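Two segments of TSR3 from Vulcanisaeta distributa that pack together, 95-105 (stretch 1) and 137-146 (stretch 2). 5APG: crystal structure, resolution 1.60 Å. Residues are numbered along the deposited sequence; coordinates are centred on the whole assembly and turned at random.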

ATOM      1  N   LEU A  95      -5.023  -7.918   4.002  1.00 16.72           N
ATOM      2  CA  LEU A  95      -4.502  -8.889   3.052  1.00 13.89           C
ATOM      3  C   LEU A  95      -5.228  -8.848   1.714  1.00 15.19           C
ATOM      4  O   LEU A  95      -6.447  -9.026   1.647  1.00 16.02           O
ATOM      5  CB  LEU A  95      -4.586 -10.295   3.647  1.00 14.81           C
ATOM      6  CG  LEU A  95      -3.896 -11.362   2.798  1.00 21.37           C
ATOM      7  CD1 LEU A  95      -2.391 -11.136   2.784  1.00 23.85           C
ATOM      8  CD2 LEU A  95      -4.233 -12.739   3.313  1.00 22.24           C
ATOM      9  N   LEU A  96      -4.464  -8.622   0.650  1.00 14.96           N
ATOM     10  CA  LEU A  96      -5.011  -8.536  -0.696  1.00 13.83           C
ATOM     11  C   LEU A  96      -4.134  -9.319  -1.663  1.00 15.24           C
ATOM     12  O   LEU A  96      -2.977  -9.620  -1.368  1.00 17.32           O
ATOM     13  CB  LEU A  96      -5.128  -7.074  -1.138  1.00 14.00           C
ATOM     14  CG  LEU A  96      -6.170  -6.250  -0.376  1.00 14.24           C
ATOM     15  CD1 LEU A  96      -5.867  -4.755  -0.466  1.00 14.06           C
ATOM     16  CD2 LEU A  96      -7.572  -6.545  -0.894  1.00 14.62           C
ATOM     17  N   ILE A  97      -4.697  -9.647  -2.817  1.00 16.54           N
ATOM     18  CA  ILE A  97      -3.995 -10.425  -3.823  1.00 14.87           C
ATOM     19  C   ILE A  97      -3.479  -9.500  -4.923  1.00 17.31           C
ATOM     20  O   ILE A  97      -4.231  -8.683  -5.450  1.00 19.60           O
ATOM     21  CB  ILE A  97      -4.920 -11.500  -4.425  1.00 19.48           C
ATOM     22  CG1 ILE A  97      -5.501 -12.389  -3.318  1.00 21.52           C
ATOM     23  CG2 ILE A  97      -4.186 -12.331  -5.453  1.00 19.52           C
ATOM     24  CD1 ILE A  97      -4.446 -13.045  -2.448  1.00 24.30           C
ATOM     25  N   ALA A  98      -2.199  -9.622  -5.262  1.00 17.75           N
ATOM     26  CA  ALA A  98      -1.600  -8.780  -6.298  1.00 17.35           C
ATOM     27  C   ALA A  98      -2.161  -9.123  -7.674  1.00 19.94           C
ATOM     28  O   ALA A  98      -2.437 -10.287  -7.969  1.00 20.10           O
ATOM     29  CB  ALA A  98      -0.076  -8.925  -6.295  1.00 19.22           C
ATOM     30  N   ALA A  99      -2.326  -8.103  -8.511  1.00 18.11           N
ATOM     31  CA  ALA A  99      -2.826  -8.294  -9.868  1.00 21.30           C
ATOM     32  C   ALA A  99      -1.788  -7.927 -10.925  1.00 20.37           C
ATOM     33  O   ALA A  99      -2.013  -8.139 -12.115  1.00 21.34           O
ATOM     34  CB  ALA A  99      -4.092  -7.478 -10.082  1.00 17.90           C
ATOM     35  N   ASN A 100      -0.661  -7.362 -10.498  1.00 18.57           N
ATOM     36  CA  ASN A 100       0.390  -6.971 -11.435  1.00 18.67           C
ATOM     37  C   ASN A 100       1.043  -8.211 -12.060  1.00 23.61           C
ATOM     38  O   ASN A 100       1.014  -9.287 -11.464  1.00 22.48           O
ATOM     39  CB  ASN A 100       1.430  -6.082 -10.733  1.00 18.22           C
ATOM     40  CG  ASN A 100       2.255  -6.828  -9.708  1.00 23.40           C
ATOM     41  OD1 ASN A 100       3.126  -7.623 -10.060  1.00 23.41           O
ATOM     42  ND2 ASN A 100       2.004  -6.557  -8.428  1.00 19.68           N
ATOM     43  N   PRO A 101       1.614  -8.070 -13.269  1.00 24.76           N
ATOM     44  CA  PRO A 101       2.181  -9.213 -14.000  1.00 27.09           C
ATOM     45  C   PRO A 101       3.329  -9.928 -13.286  1.00 27.21           C
ATOM     46  O   PRO A 101       3.548 -11.108 -13.542  1.00 31.34           O
ATOM     47  CB  PRO A 101       2.681  -8.583 -15.307  1.00 28.27           C
ATOM     48  CG  PRO A 101       1.905  -7.332 -15.457  1.00 28.31           C
ATOM     49  CD  PRO A 101       1.673  -6.830 -14.066  1.00 23.99           C
ATOM     50  N   THR A 102       4.045  -9.232 -12.411  1.00 25.47           N
ATOM     51  CA  THR A 102       5.176  -9.835 -11.711  1.00 30.16           C
ATOM     52  C   THR A 102       4.737 -10.823 -10.635  1.00 29.33           C
ATOM     53  O   THR A 102       5.265 -11.933 -10.545  1.00 30.65           O
ATOM     54  CB  THR A 102       6.068  -8.762 -11.059  1.00 30.51           C
ATOM     55  OG1 THR A 102       6.491  -7.824 -12.053  1.00 35.33           O
ATOM     56  CG2 THR A 102       7.290  -9.399 -10.410  1.00 34.80           C
ATOM     57  N   HIS A 103       3.771 -10.419  -9.819  1.00 28.38           N
ATOM     58  CA  HIS A 103       3.371 -11.219  -8.669  1.00 25.35           C
ATOM     59  C   HIS A 103       1.902 -11.619  -8.702  1.00 22.62           C
ATOM     60  O   HIS A 103       1.304 -11.839  -7.649  1.00 24.94           O
ATOM     61  CB  HIS A 103       3.653 -10.456  -7.373  1.00 26.34           C
ATOM     62  CG  HIS A 103       5.111 -10.238  -7.104  1.00 31.36           C
ATOM     63  ND1 HIS A 103       5.640  -8.997  -6.834  1.00 33.68           N
ATOM     64  CD2 HIS A 103       6.150 -11.108  -7.062  1.00 33.89           C
ATOM     65  CE1 HIS A 103       6.943  -9.106  -6.639  1.00 34.87           C
ATOM     66  NE2 HIS A 103       7.276 -10.376  -6.772  1.00 34.50           N
ATOM     67  N   TYR A 104       1.331 -11.723  -9.902  1.00 23.07           N
ATOM     68  CA  TYR A 104      -0.086 -12.049 -10.051  1.00 22.48           C
ATOM     69  C   TYR A 104      -0.504 -13.247  -9.205  1.00 26.22           C
ATOM     70  O   TYR A 104       0.118 -14.306  -9.255  1.00 25.90           O
ATOM     71  CB  TYR A 104      -0.435 -12.326 -11.519  1.00 23.59           C
ATOM     72  CG  TYR A 104      -1.908 -12.615 -11.716  1.00 25.07           C
ATOM     73  CD1 TYR A 104      -2.820 -11.584 -11.893  1.00 26.90           C
ATOM     74  CD2 TYR A 104      -2.390 -13.918 -11.694  1.00 28.29           C
ATOM     75  CE1 TYR A 104      -4.169 -11.843 -12.059  1.00 29.35           C
ATOM     76  CE2 TYR A 104      -3.735 -14.186 -11.855  1.00 30.44           C
ATOM     77  CZ  TYR A 104      -4.619 -13.145 -12.038  1.00 37.45           C
ATOM     78  OH  TYR A 104      -5.959 -13.413 -12.202  1.00 46.61           O
ATOM     79  N   GLY A 105      -1.562 -13.068  -8.422  1.00 21.16           N
ATOM     80  CA  GLY A 105      -2.133 -14.168  -7.667  1.00 25.40           C
ATOM     81  C   GLY A 105      -1.554 -14.365  -6.280  1.00 25.86           C
ATOM     82  O   GLY A 105      -2.065 -15.174  -5.508  1.00 28.72           O
ATOM     83  N   LYS A 137      -3.140  -1.500 -17.747  1.00 18.05           N
ATOM     84  CA  LYS A 137      -4.209  -2.295 -18.335  1.00 18.68           C
ATOM     85  C   LYS A 137      -4.688  -3.356 -17.342  1.00 17.70           C
ATOM     86  O   LYS A 137      -5.869  -3.700 -17.326  1.00 18.85           O
ATOM     87  CB  LYS A 137      -3.765  -2.939 -19.652  1.00 21.34           C
ATOM     88  CG  LYS A 137      -2.725  -4.041 -19.530  1.00 25.67           C
ATOM     89  CD  LYS A 137      -2.592  -4.770 -20.863  1.00 31.34           C
ATOM     90  CE  LYS A 137      -1.325  -5.603 -20.946  1.00 36.09           C
ATOM     91  NZ  LYS A 137      -1.154  -6.179 -22.313  1.00 44.66           N
ATOM     92  N   TRP A 138      -3.777  -3.840 -16.496  1.00 19.94           N
ATOM     93  CA  TRP A 138      -4.098  -4.872 -15.504  1.00 20.51           C
ATOM     94  C   TRP A 138      -4.649  -4.279 -14.204  1.00 19.37           C
ATOM     95  O   TRP A 138      -5.092  -5.008 -13.312  1.00 19.19           O
ATOM     96  CB  TRP A 138      -2.856  -5.723 -15.196  1.00 20.73           C
ATOM     97  CG  TRP A 138      -1.634  -4.904 -14.862  1.00 18.95           C
ATOM     98  CD1 TRP A 138      -0.608  -4.577 -15.705  1.00 20.01           C
ATOM     99  CD2 TRP A 138      -1.326  -4.294 -13.602  1.00 18.37           C
ATOM    100  NE1 TRP A 138       0.318  -3.805 -15.047  1.00 20.92           N
ATOM    101  CE2 TRP A 138      -0.097  -3.618 -13.753  1.00 19.13           C
ATOM    102  CE3 TRP A 138      -1.969  -4.255 -12.357  1.00 18.91           C
ATOM    103  CZ2 TRP A 138       0.499  -2.909 -12.712  1.00 20.53           C
ATOM    104  CZ3 TRP A 138      -1.373  -3.555 -11.321  1.00 18.82           C
ATOM    105  CH2 TRP A 138      -0.151  -2.891 -11.505  1.00 18.31           C
ATOM    106  N   GLY A 139      -4.609  -2.956 -14.097  1.00 18.50           N
ATOM    107  CA  GLY A 139      -5.005  -2.260 -12.880  1.00 17.50           C
ATOM    108  C   GLY A 139      -6.397  -2.550 -12.333  1.00 16.11           C
ATOM    109  O   GLY A 139      -6.533  -2.956 -11.179  1.00 16.72           O
ATOM    110  N   PRO A 140      -7.442  -2.324 -13.143  1.00 16.55           N
ATOM    111  CA  PRO A 140      -8.813  -2.543 -12.662  1.00 16.11           C
ATOM    112  C   PRO A 140      -9.054  -3.966 -12.153  1.00 16.31           C
ATOM    113  O   PRO A 140      -9.867  -4.156 -11.245  1.00 16.66           O
ATOM    114  CB  PRO A 140      -9.661  -2.254 -13.904  1.00 19.73           C
ATOM    115  CG  PRO A 140      -8.857  -1.236 -14.650  1.00 19.63           C
ATOM    116  CD  PRO A 140      -7.429  -1.696 -14.476  1.00 17.54           C
ATOM    117  N   ASN A 141      -8.339  -4.939 -12.713  1.00 16.24           N
ATOM    118  CA  ASN A 141      -8.477  -6.330 -12.285  1.00 18.82           C
ATOM    119  C   ASN A 141      -8.083  -6.545 -10.819  1.00 21.38           C
ATOM    120  O   ASN A 141      -8.491  -7.526 -10.205  1.00 17.61           O
ATOM    121  CB  ASN A 141      -7.641  -7.249 -13.176  1.00 18.20           C
ATOM    122  CG  ASN A 141      -8.051  -8.707 -13.050  1.00 24.31           C
ATOM    123  OD1 ASN A 141      -9.240  -9.029 -13.019  1.00 25.72           O
ATOM    124  ND2 ASN A 141      -7.067  -9.596 -12.972  1.00 25.32           N
ATOM    125  N   PHE A 142      -7.286  -5.632 -10.272  1.00 17.42           N
ATOM    126  CA  PHE A 142      -6.918  -5.687  -8.857  1.00 15.01           C
ATOM    127  C   PHE A 142      -8.151  -5.640  -7.966  1.00 17.74           C
ATOM    128  O   PHE A 142      -8.247  -6.371  -6.981  1.00 18.52           O
ATOM    129  CB  PHE A 142      -5.973  -4.542  -8.495  1.00 16.43           C
ATOM    130  CG  PHE A 142      -5.618  -4.488  -7.036  1.00 16.23           C
ATOM    131  CD1 PHE A 142      -4.763  -5.426  -6.485  1.00 17.17           C
ATOM    132  CD2 PHE A 142      -6.139  -3.499  -6.217  1.00 16.81           C
ATOM    133  CE1 PHE A 142      -4.430  -5.380  -5.139  1.00 18.22           C
ATOM    134  CE2 PHE A 142      -5.813  -3.449  -4.870  1.00 18.94           C
ATOM    135  CZ  PHE A 142      -4.956  -4.390  -4.334  1.00 18.25           C
ATOM    136  N   ILE A 143      -9.098  -4.775  -8.316  1.00 16.41           N
ATOM    137  CA  ILE A 143     -10.344  -4.691  -7.568  1.00 16.67           C
ATOM    138  C   ILE A 143     -11.224  -5.911  -7.843  1.00 19.00           C
ATOM    139  O   ILE A 143     -11.817  -6.468  -6.921  1.00 20.57           O
ATOM    140  CB  ILE A 143     -11.106  -3.394  -7.895  1.00 21.28           C
ATOM    141  CG1 ILE A 143     -10.339  -2.198  -7.326  1.00 19.15           C
ATOM    142  CG2 ILE A 143     -12.520  -3.432  -7.323  1.00 22.52           C
ATOM    143  CD1 ILE A 143     -10.988  -0.864  -7.596  1.00 25.78           C
ATOM    144  N   ILE A 144     -11.285  -6.336  -9.103  1.00 19.48           N
ATOM    145  CA  ILE A 144     -12.074  -7.512  -9.477  1.00 19.44           C
ATOM    146  C   ILE A 144     -11.695  -8.756  -8.668  1.00 20.30           C
ATOM    147  O   ILE A 144     -12.556  -9.395  -8.058  1.00 22.33           O
ATOM    148  CB  ILE A 144     -11.923  -7.836 -10.978  1.00 21.35           C
ATOM    149  CG1 ILE A 144     -12.472  -6.687 -11.833  1.00 23.66           C
ATOM    150  CG2 ILE A 144     -12.628  -9.151 -11.325  1.00 21.85           C
ATOM    151  CD1 ILE A 144     -13.970  -6.495 -11.707  1.00 28.62           C
ATOM    152  N   ILE A 145     -10.411  -9.101  -8.657  1.00 19.19           N
ATOM    153  CA  ILE A 145      -9.992 -10.337  -8.004  1.00 17.70           C
ATOM    154  C   ILE A 145     -10.006 -10.199  -6.481  1.00 22.36           C
ATOM    155  O   ILE A 145     -10.011 -11.197  -5.770  1.00 19.87           O
ATOM    156  CB  ILE A 145      -8.590 -10.788  -8.474  1.00 18.37           C
ATOM    157  CG1 ILE A 145      -7.512  -9.801  -8.023  1.00 21.36           C
ATOM    158  CG2 ILE A 145      -8.561 -10.964  -9.990  1.00 22.74           C
ATOM    159  CD1 ILE A 145      -6.104 -10.329  -8.213  1.00 21.29           C
ATOM    160  N   ASN A 146     -10.036  -8.965  -5.979  1.00 18.57           N
ATOM    161  CA  ASN A 146     -10.106  -8.737  -4.534  1.00 17.70           C
ATOM    162  C   ASN A 146     -11.468  -8.248  -4.055  1.00 21.44           C
ATOM    163  O   ASN A 146     -11.612  -7.864  -2.895  1.00 20.64           O
ATOM    164  CB  ASN A 146      -9.044  -7.723  -4.101  1.00 17.93           C
ATOM    165  CG  ASN A 146      -7.649  -8.295  -4.135  1.00 18.25           C
ATOM    166  OD1 ASN A 146      -7.306  -9.158  -3.330  1.00 18.64           O
ATOM    167  ND2 ASN A 146      -6.835  -7.822  -5.074  1.00 17.09           N
TER
HETATM  168  O   HOH W   1      -4.454  -8.709 -13.586  1.00 32.79           O

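Stretch 1 forms no regular helix or strand; it runs as an irregular chain along stretch 2, which is helical in its later part and whose residues Lys137 to Pro140 have helical backbone angles without the regular bonds. The CA–CA pairings show that the two run in opposite senses: Ile97 CA lies 6.4 Å from Asn146 CA, Ala99 CA 5.0 Å from Phe142 CA, and Asn100 CA 6.4 Å from Trp138 CA. Of these CA pairs, the closest is at Ala99, whose side chain is a methyl group. Together the stretches bury 565 Å², both sides summed.

Direct hydrogen bonding across the contact is concentrated in one side chain. The carboxamide of Asn146 reads the backbone of Ile97 with both of its ends: Ile97 N donates to Asn146 OD1 at 2.7 Å (N-H...O angle 169°), and Asn146 ND2 donates to Ile97 O at 2.8 Å (173°). Both angles are close to linear, and one carboxamide satisfies the N-H and the C=O of the same residue. The second hydrogen on Asn146 ND2 is also used, since ND2 donates to Phe142 O at 2.8 Å (157°), one turn back, tying the side chain to its own helix. Phe142 O additionally accepts a weak backbone bond from Asn146 N, at 3.3 Å.

Ala99 O has no direct donor in stretch 2. Water 1 supplies one, donating to Ala99 O at 2.9 Å while accepting from Asn141 ND2 at 2.8 Å, so the carbonyl and the amide are linked through a single solvent molecule. The same Asn141 ND2 sits 3.8 Å from Tyr104 CE1, at the edge of the tyrosine ring and near its plane.

Stretch 1 meets other polar needs internally. Gly105 N donates to Ala98 O at 3.0 Å, closing the loop. Inside it, His103 N donates to Asn100 OD1 at 2.9 Å (156°), while Asn100 ND2 is satisfied elsewhere in the structure. With its amide turned away, Asn100 offers carbon to stretch 2: its CA lies 3.7 Å from the centroid of the Trp138 six-membered ring, 12° off the normal. Pro101 CD lies 3.5 Å from the centroid of the Trp138 five-membered ring, 13° off the normal. Both are CH-pi contacts over one face of the indole, where polarised C-H groups meet the pi cloud.

The remaining pairings are largely apolar. Ala99 CB points toward the helix and packs 3.6 Å from Phe142 CA, 3.8 Å from Phe142 CB and 4.0 Å from Ile145 CD1. Ile145 CD1 also reaches Ile97 CG2 at 3.9 Å. Farther along, Leu96 CD1 meets Phe142 CZ at 4.0 Å. Phe142 CE1 comes within 3.3 Å of Ile97 O, a close approach to the carbonyl that accepts from Asn146 ND2. Apolar contacts thus lie beside the paired amide bonds, and the water bridge adds a polar link beside Ala99.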